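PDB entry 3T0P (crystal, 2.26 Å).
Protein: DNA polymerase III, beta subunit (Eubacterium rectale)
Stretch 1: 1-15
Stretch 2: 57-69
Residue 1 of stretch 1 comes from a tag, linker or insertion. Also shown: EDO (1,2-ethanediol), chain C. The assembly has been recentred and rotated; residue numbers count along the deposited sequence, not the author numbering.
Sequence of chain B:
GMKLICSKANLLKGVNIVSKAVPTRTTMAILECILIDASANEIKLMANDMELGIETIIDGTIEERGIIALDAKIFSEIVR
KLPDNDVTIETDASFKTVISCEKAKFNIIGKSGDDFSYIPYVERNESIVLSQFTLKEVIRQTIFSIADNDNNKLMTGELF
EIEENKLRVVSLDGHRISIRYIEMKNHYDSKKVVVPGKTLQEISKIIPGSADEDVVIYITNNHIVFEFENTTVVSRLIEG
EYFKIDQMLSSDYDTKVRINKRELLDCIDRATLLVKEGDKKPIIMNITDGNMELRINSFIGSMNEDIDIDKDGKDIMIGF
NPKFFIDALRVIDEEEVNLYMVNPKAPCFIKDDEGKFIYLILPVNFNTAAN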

# COMPACT_ATOMS: atom_id res chain seq x y z
N GLY B 1 -24.07 22.13 27.72
CA GLY B 1 -23.11 21.41 26.87
C GLY B 1 -22.72 22.12 25.58
O GLY B 1 -23.46 22.98 25.08
N MSE B 2 -21.56 21.73 25.01
CA MSE B 2 -20.94 22.26 23.79
C MSE B 2 -21.81 22.14 22.54
O MSE B 2 -22.50 21.13 22.37
CB MSE B 2 -19.64 21.50 23.53
CG MSE B 2 -18.69 22.23 22.59
SE MSE B 2 -17.09 21.19 22.29
CE MSE B 2 -17.91 19.88 21.04
N LYS B 3 -21.72 23.14 21.63
CA LYS B 3 -22.38 23.13 20.32
C LYS B 3 -21.56 23.93 19.32
O LYS B 3 -21.32 25.13 19.53
CB LYS B 3 -23.83 23.62 20.34
CG LYS B 3 -24.56 23.26 19.05
CD LYS B 3 -26.00 23.77 19.03
CE LYS B 3 -26.69 23.55 17.71
NZ LYS B 3 -28.10 24.02 17.73
N LEU B 4 -21.08 23.24 18.24
CA LEU B 4 -20.26 23.88 17.21
C LEU B 4 -20.74 23.56 15.84
O LEU B 4 -21.32 22.50 15.65
CB LEU B 4 -18.77 23.44 17.26
CG LEU B 4 -18.17 23.00 18.56
CD1 LEU B 4 -16.87 22.30 18.31
CD2 LEU B 4 -17.98 24.18 19.48
N ILE B 5 -20.39 24.41 14.85
CA ILE B 5 -20.65 24.21 13.42
C ILE B 5 -19.32 24.44 12.69
O ILE B 5 -18.74 25.51 12.82
CB ILE B 5 -21.79 25.10 12.85
CG1 ILE B 5 -23.00 25.16 13.80
CG2 ILE B 5 -22.22 24.56 11.47
CD1 ILE B 5 -23.89 26.36 13.63
N CYS B 6 -18.83 23.44 11.95
CA CYS B 6 -17.57 23.48 11.20
C CYS B 6 -17.76 22.96 9.83
O CYS B 6 -18.48 21.98 9.68
CB CYS B 6 -16.50 22.64 11.90
SG CYS B 6 -16.01 23.25 13.52
N SER B 7 -16.99 23.46 8.85
CA SER B 7 -16.99 22.86 7.52
C SER B 7 -16.31 21.51 7.66
O SER B 7 -15.38 21.42 8.43
CB SER B 7 -16.30 23.74 6.48
OG SER B 7 -14.94 23.37 6.27
N LYS B 8 -16.81 20.48 6.97
CA LYS B 8 -16.26 19.13 7.04
C LYS B 8 -14.78 19.12 6.64
O LYS B 8 -14.00 18.41 7.27
CB LYS B 8 -17.09 18.16 6.16
CG LYS B 8 -16.58 16.71 6.10
CD LYS B 8 -15.63 16.49 4.91
CE LYS B 8 -15.14 15.08 4.72
NZ LYS B 8 -16.12 14.23 4.00
N ALA B 9 -14.39 19.88 5.59
CA ALA B 9 -13.02 19.89 5.07
C ALA B 9 -12.05 20.44 6.11
O ALA B 9 -10.97 19.89 6.28
CB ALA B 9 -12.93 20.69 3.79
N ASN B 10 -12.48 21.46 6.86
CA ASN B 10 -11.63 22.05 7.89
C ASN B 10 -11.48 21.10 9.05
O ASN B 10 -10.40 20.95 9.59
CB ASN B 10 -12.23 23.39 8.33
CG ASN B 10 -12.00 24.49 7.34
OD1 ASN B 10 -11.07 24.44 6.54
ND2 ASN B 10 -12.76 25.56 7.43
N LEU B 11 -12.57 20.41 9.40
CA LEU B 11 -12.59 19.47 10.51
C LEU B 11 -11.76 18.26 10.14
O LEU B 11 -10.99 17.80 10.97
CB LEU B 11 -14.04 19.11 10.84
CG LEU B 11 -14.38 18.40 12.15
CD1 LEU B 11 -13.82 19.15 13.38
CD2 LEU B 11 -15.89 18.26 12.26
N LEU B 12 -11.83 17.81 8.87
CA LEU B 12 -11.07 16.67 8.39
C LEU B 12 -9.58 16.97 8.38
O LEU B 12 -8.79 16.15 8.84
CB LEU B 12 -11.55 16.19 7.00
CG LEU B 12 -10.78 15.02 6.39
CD1 LEU B 12 -10.80 13.79 7.32
CD2 LEU B 12 -11.30 14.67 4.99
N LYS B 13 -9.19 18.12 7.83
CA LYS B 13 -7.78 18.48 7.82
C LYS B 13 -7.24 18.49 9.27
O LYS B 13 -6.19 17.94 9.51
CB LYS B 13 -7.56 19.85 7.13
CG LYS B 13 -6.10 20.26 7.03
CD LYS B 13 -5.92 21.55 6.26
CE LYS B 13 -4.46 21.78 5.92
NZ LYS B 13 -4.28 23.04 5.14
N GLY B 14 -8.02 19.03 10.20
CA GLY B 14 -7.62 19.11 11.60
C GLY B 14 -7.45 17.78 12.30
O GLY B 14 -6.46 17.58 13.01
N VAL B 15 -8.45 16.86 12.14
CA VAL B 15 -8.37 15.54 12.80
C VAL B 15 -7.21 14.74 12.21
O VAL B 15 -6.56 14.02 12.95
CB VAL B 15 -9.70 14.71 12.82
CG1 VAL B 15 -10.88 15.55 13.31
CG2 VAL B 15 -10.00 14.07 11.47
N ILE B 57 -6.07 24.74 15.02
CA ILE B 57 -7.24 25.61 15.10
C ILE B 57 -8.14 25.31 13.92
O ILE B 57 -7.66 25.27 12.77
CB ILE B 57 -6.88 27.11 15.20
CG1 ILE B 57 -6.03 27.43 16.48
CG2 ILE B 57 -8.12 28.03 15.12
CD1 ILE B 57 -6.77 27.32 17.86
N ILE B 58 -9.42 25.05 14.20
CA ILE B 58 -10.44 24.76 13.19
C ILE B 58 -11.31 25.98 13.02
O ILE B 58 -11.77 26.55 14.01
CB ILE B 58 -11.30 23.51 13.56
CG1 ILE B 58 -10.43 22.28 13.88
CG2 ILE B 58 -12.35 23.19 12.51
CD1 ILE B 58 -9.37 21.89 12.83
N ASP B 59 -11.51 26.41 11.76
CA ASP B 59 -12.43 27.52 11.47
C ASP B 59 -13.83 26.99 11.67
O ASP B 59 -14.13 25.86 11.27
CB ASP B 59 -12.23 28.09 10.05
CG ASP B 59 -10.93 28.88 9.87
OD1 ASP B 59 -10.73 29.88 10.61
OD2 ASP B 59 -10.14 28.52 8.97
N GLY B 60 -14.66 27.76 12.33
CA GLY B 60 -16.03 27.39 12.61
C GLY B 60 -16.72 28.33 13.56
O GLY B 60 -16.13 29.31 14.01
N THR B 61 -17.97 28.02 13.89
CA THR B 61 -18.82 28.81 14.76
C THR B 61 -19.05 28.09 16.06
O THR B 61 -19.46 26.92 16.06
CB THR B 61 -20.14 29.10 14.03
OG1 THR B 61 -19.84 29.74 12.79
CG2 THR B 61 -21.12 29.97 14.85
N ILE B 62 -18.82 28.80 17.19
CA ILE B 62 -19.09 28.30 18.54
C ILE B 62 -20.47 28.85 18.91
O ILE B 62 -20.63 30.06 19.06
CB ILE B 62 -17.99 28.65 19.59
CG1 ILE B 62 -16.57 28.23 19.11
CG2 ILE B 62 -18.33 28.02 20.95
CD1 ILE B 62 -15.39 28.86 19.83
N GLU B 63 -21.45 27.97 19.03
CA GLU B 63 -22.82 28.34 19.38
C GLU B 63 -22.98 28.29 20.89
O GLU B 63 -23.73 29.09 21.46
CB GLU B 63 -23.81 27.39 18.70
CG GLU B 63 -24.47 27.99 17.47
CD GLU B 63 -25.87 27.47 17.17
OE1 GLU B 63 -26.76 27.57 18.05
OE2 GLU B 63 -26.08 26.99 16.03
N GLU B 64 -22.30 27.33 21.53
CA GLU B 64 -22.29 27.08 22.97
C GLU B 64 -20.90 26.54 23.30
O GLU B 64 -20.47 25.52 22.75
CB GLU B 64 -23.42 26.11 23.38
N ARG B 65 -20.16 27.29 24.12
CA ARG B 65 -18.80 26.98 24.56
C ARG B 65 -18.75 25.66 25.32
O ARG B 65 -19.71 25.29 26.01
CB ARG B 65 -18.25 28.12 25.42
CG ARG B 65 -17.85 29.35 24.62
CD ARG B 65 -17.53 30.50 25.55
NE ARG B 65 -16.73 31.53 24.90
CZ ARG B 65 -17.04 32.83 24.90
NH1 ARG B 65 -18.13 33.26 25.53
NH2 ARG B 65 -16.26 33.70 24.27
N GLY B 66 -17.64 24.95 25.17
CA GLY B 66 -17.50 23.66 25.83
C GLY B 66 -16.29 22.89 25.41
O GLY B 66 -15.55 23.30 24.51
N ILE B 67 -16.07 21.77 26.11
CA ILE B 67 -14.94 20.86 25.92
C ILE B 67 -15.45 19.43 25.96
O ILE B 67 -16.28 19.09 26.81
CB ILE B 67 -13.82 21.11 26.99
CG1 ILE B 67 -13.29 22.56 26.96
CG2 ILE B 67 -12.66 20.14 26.81
CD1 ILE B 67 -12.42 23.00 28.18
N ILE B 68 -14.91 18.57 25.09
CA ILE B 68 -15.19 17.14 25.04
C ILE B 68 -13.96 16.41 24.48
O ILE B 68 -13.24 16.98 23.67
CB ILE B 68 -16.50 16.81 24.22
CG1 ILE B 68 -17.03 15.40 24.53
CG2 ILE B 68 -16.33 16.97 22.69
CD1 ILE B 68 -18.06 15.38 25.58
N ALA B 69 -13.76 15.15 24.90
CA ALA B 69 -12.76 14.22 24.36
C ALA B 69 -13.51 13.13 23.64
O ALA B 69 -14.43 12.56 24.19
CB ALA B 69 -11.88 13.63 25.47
C1 EDO C . -18.29 27.51 8.84
O1 EDO C . -18.62 26.30 9.54
C2 EDO C . -19.59 28.18 8.39
O2 EDO C . -20.53 28.17 9.47

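Ile58 opens the contact by pointing toward the helix of stretch 1. Its CD1 lies 3.5 Å from Gly14 CA, a packing that depends on the glycine, since a CB there would fall 2.1 Å from Ile58 CD1. Its CG2 sits 3.8 Å from Cys6 SG, extending the apolar patch to the end of the neighbouring strand. Gly60 is similarly constrained: an ideal CB would clash with both Ile5 O and Cys6 SG.

At Thr61 the antiparallel pairing begins. Thr61 N donates to Ile5 O (2.8 Å, 170°) and Ile5 N to Thr61 O (2.9 Å, 162°), the reciprocal signature of a hydrogen-bonded pair. Ile62 faces Leu4 in a non-hydrogen-bonded pair, with Ile62 CG2 4.1 Å from Leu4 CD2.

Glu63 marks a beta bulge. Lys3 O accepts from both Glu63 N (2.9 Å, 147°) and Glu64 N (3.1 Å, 158°), so one carbonyl serves two successive amides and the register shifts by one. Glu63 OE1 also forms a long salt bridge with Lys3 NZ, at 3.8 Å. Lys3 N returns a bond to Glu64 O (2.9 Å, 164°); the Glu64 side chain is unmodelled beyond CB.

Beyond the bulge, Gly66 O approaches selenomethionine Met2 SE to 3.4 Å, and Ile68 CG2 packs 3.7 Å from Met2 CE.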